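Anti-H(O) lectin 1 (Ulex europaeus, PDB 1FX5) binds carbohydrates as a fucose-specific legume lectin that carries calcium and manganese ions. Local coordinates at residues Pro141-Asp146 with Asn154-Asn159. Numbering follows the deposited sequence.
Sequences PHIGID and NAERWN. With MN (manganese (II) ion), chain F.
Ile-143 and Glu-156 pair through both backbone bonds, Ile-143 N to Glu-156 O and Glu-156 N to Ile-143 O (each 3.0 Å), at the middle of a beta hairpin in the legume lectin fold. Strands 142-146 and 154-157 run antiparallel, their axes 4.7 Å apart at closest. Ile-145 N bonds to Asn-154 O, and past the strand end Trp-158 N reaches Pro-141 O (3.1 Å) from above the carbonyl plane; proline, without an N-H, still serves here as acceptor. Gly-144 faces Ala-155 in a non-hydrogen-bonded pair with CA atoms 4.1 Å apart; glycine suits this place because a CB would crowd Asn-154 O and Ala-155 CB.

On the sheet face that Ile-143 shares with Glu-156, CD1 of the isoleucine touches CB of the glutamate (3.6 Å), while the bend at chi2 (-74°) turns the glutamate CD, and the carboxylate it carries, from the other strand. The other branch, CG2, packs against Trp-158 CB and comes near CG and CD2 of the indole. Trp-158 is buried, with Phe-126 and Ile-194 also against it, and its one polar ring atom, NE1, is bonded to Tyr-187 OH.

His-142 sets CB against Glu-156 O (3.2 Å); chi1 (52°) places CG between the backbone N and carbonyl carbon, and the ring, CD2 near Ala-155 CB, extends to the metal. Its ND1 bonds to Phe-140 O, which helps fix the imidazole, and with Glu-125, Asp-127, Asp-137 and two waters its NE2 binds manganese at 2.4 Å.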
loop_
_atom_site.group_PDB
_atom_site.type_symbol
_atom_site.label_atom_id
_atom_site.label_comp_id
_atom_site.label_asym_id
_atom_site.label_seq_id
_atom_site.Cartn_x
_atom_site.Cartn_y
_atom_site.Cartn_z
ATOM N N PRO A 141 14.377 -5.091 31.965
ATOM C CA PRO A 141 13.741 -4.643 30.704
ATOM C C PRO A 141 14.796 -4.835 29.602
ATOM O O PRO A 141 16.003 -4.735 29.880
ATOM C CB PRO A 141 13.462 -3.164 30.961
ATOM C CG PRO A 141 13.244 -3.121 32.463
ATOM C CD PRO A 141 14.353 -4.021 32.979
ATOM N N HIS A 142 14.374 -5.040 28.357
ATOM C CA HIS A 142 15.351 -5.254 27.291
ATOM C C HIS A 142 14.770 -5.160 25.884
ATOM O O HIS A 142 13.534 -5.149 25.719
ATOM C CB HIS A 142 15.873 -6.692 27.465
ATOM C CG HIS A 142 14.770 -7.724 27.546
ATOM N ND1 HIS A 142 13.966 -7.917 28.653
ATOM C CD2 HIS A 142 14.302 -8.582 26.603
ATOM C CE1 HIS A 142 13.051 -8.853 28.360
ATOM N NE2 HIS A 142 13.207 -9.296 27.126
ATOM N N ILE A 143 15.635 -4.971 24.881
ATOM C CA ILE A 143 15.132 -4.923 23.505
ATOM C C ILE A 143 15.701 -6.220 22.883
ATOM O O ILE A 143 16.896 -6.528 23.055
ATOM C CB ILE A 143 15.456 -3.621 22.655
ATOM C CG1 ILE A 143 16.783 -3.718 21.919
ATOM C CG2 ILE A 143 15.365 -2.377 23.493
ATOM C CD1 ILE A 143 18.001 -3.603 22.795
ATOM N N GLY A 144 14.833 -7.033 22.277
ATOM C CA GLY A 144 15.302 -8.266 21.679
ATOM C C GLY A 144 14.753 -8.661 20.325
ATOM O O GLY A 144 13.821 -8.045 19.782
ATOM N N ILE A 145 15.375 -9.684 19.757
ATOM C CA ILE A 145 14.971 -10.201 18.462
ATOM C C ILE A 145 14.324 -11.584 18.636
ATOM O O ILE A 145 14.937 -12.500 19.195
ATOM C CB ILE A 145 16.173 -10.212 17.493
ATOM C CG1 ILE A 145 16.537 -8.756 17.174
ATOM C CG2 ILE A 145 15.806 -10.931 16.212
ATOM C CD1 ILE A 145 17.843 -8.564 16.452
ATOM N N ASP A 146 13.057 -11.689 18.231
ATOM C CA ASP A 146 12.299 -12.937 18.336
ATOM C C ASP A 146 12.074 -13.604 16.994
ATOM O O ASP A 146 11.625 -12.966 16.045
ATOM C CB ASP A 146 10.917 -12.680 18.946
ATOM C CG ASP A 146 10.970 -12.001 20.293
ATOM O OD1 ASP A 146 12.038 -11.920 20.925
ATOM O OD2 ASP A 146 9.920 -11.539 20.740
ATOM N N ASN A 154 18.624 -13.239 20.874
ATOM C CA ASN A 154 19.582 -12.238 21.322
ATOM C C ASN A 154 18.791 -11.088 21.945
ATOM O O ASN A 154 17.691 -10.766 21.487
ATOM C CB ASN A 154 20.468 -11.721 20.200
ATOM C CG ASN A 154 21.636 -10.900 20.735
ATOM O OD1 ASN A 154 21.935 -10.975 21.915
ATOM N ND2 ASN A 154 22.288 -10.124 19.894
ATOM N N ALA A 155 19.334 -10.485 22.996
ATOM C CA ALA A 155 18.669 -9.372 23.691
ATOM C C ALA A 155 19.692 -8.464 24.378
ATOM O O ALA A 155 20.776 -8.925 24.719
ATOM C CB ALA A 155 17.698 -9.931 24.752
ATOM N N GLU A 156 19.373 -7.176 24.536
ATOM C CA GLU A 156 20.287 -6.246 25.199
ATOM C C GLU A 156 19.522 -5.491 26.280
ATOM O O GLU A 156 18.334 -5.156 26.105
ATOM C CB GLU A 156 20.912 -5.239 24.216
ATOM C CG GLU A 156 21.744 -5.858 23.060
ATOM C CD GLU A 156 23.124 -6.400 23.475
ATOM O OE1 GLU A 156 23.679 -5.968 24.509
ATOM O OE2 GLU A 156 23.666 -7.262 22.750
ATOM N N ARG A 157 20.206 -5.202 27.378
ATOM C CA ARG A 157 19.613 -4.476 28.508
ATOM C C ARG A 157 19.120 -3.087 28.112
ATOM O O ARG A 157 19.857 -2.335 27.499
ATOM C CB ARG A 157 20.638 -4.321 29.634
ATOM C CG ARG A 157 20.033 -3.804 30.905
ATOM C CD ARG A 157 21.014 -3.987 32.030
ATOM N NE ARG A 157 20.380 -3.837 33.336
ATOM C CZ ARG A 157 20.773 -4.490 34.430
ATOM N NH1 ARG A 157 21.798 -5.346 34.380
ATOM N NH2 ARG A 157 20.138 -4.281 35.579
ATOM N N TRP A 158 17.934 -2.714 28.590
ATOM C CA TRP A 158 17.328 -1.419 28.291
ATOM C C TRP A 158 16.779 -0.722 29.541
ATOM O O TRP A 158 15.969 -1.292 30.268
ATOM C CB TRP A 158 16.170 -1.643 27.283
ATOM C CG TRP A 158 15.215 -0.438 27.001
ATOM C CD1 TRP A 158 15.564 0.884 26.839
ATOM C CD2 TRP A 158 13.787 -0.495 26.782
ATOM N NE1 TRP A 158 14.453 1.641 26.525
ATOM C CE2 TRP A 158 13.354 0.820 26.490
ATOM C CE3 TRP A 158 12.850 -1.534 26.801
ATOM C CZ2 TRP A 158 12.008 1.126 26.219
ATOM C CZ3 TRP A 158 11.523 -1.234 26.531
ATOM C CH2 TRP A 158 11.107 0.091 26.244
ATOM N N ASN A 159 17.234 0.495 29.818
ATOM C CA ASN A 159 16.735 1.219 30.988
ATOM C C ASN A 159 15.583 2.089 30.471
ATOM O O ASN A 159 15.794 3.223 30.024
ATOM C CB ASN A 159 17.835 2.075 31.603
ATOM C CG ASN A 159 18.969 1.234 32.169
ATOM O OD1 ASN A 159 20.136 1.515 31.927
ATOM N ND2 ASN A 159 18.628 0.173 32.896
HETATM MN MN MN F . 11.429 -10.595 26.261
HETATM O O HOH W 1 9.933 -11.744 25.289
HETATM O O HOH W 2 13.041 -11.863 25.482
#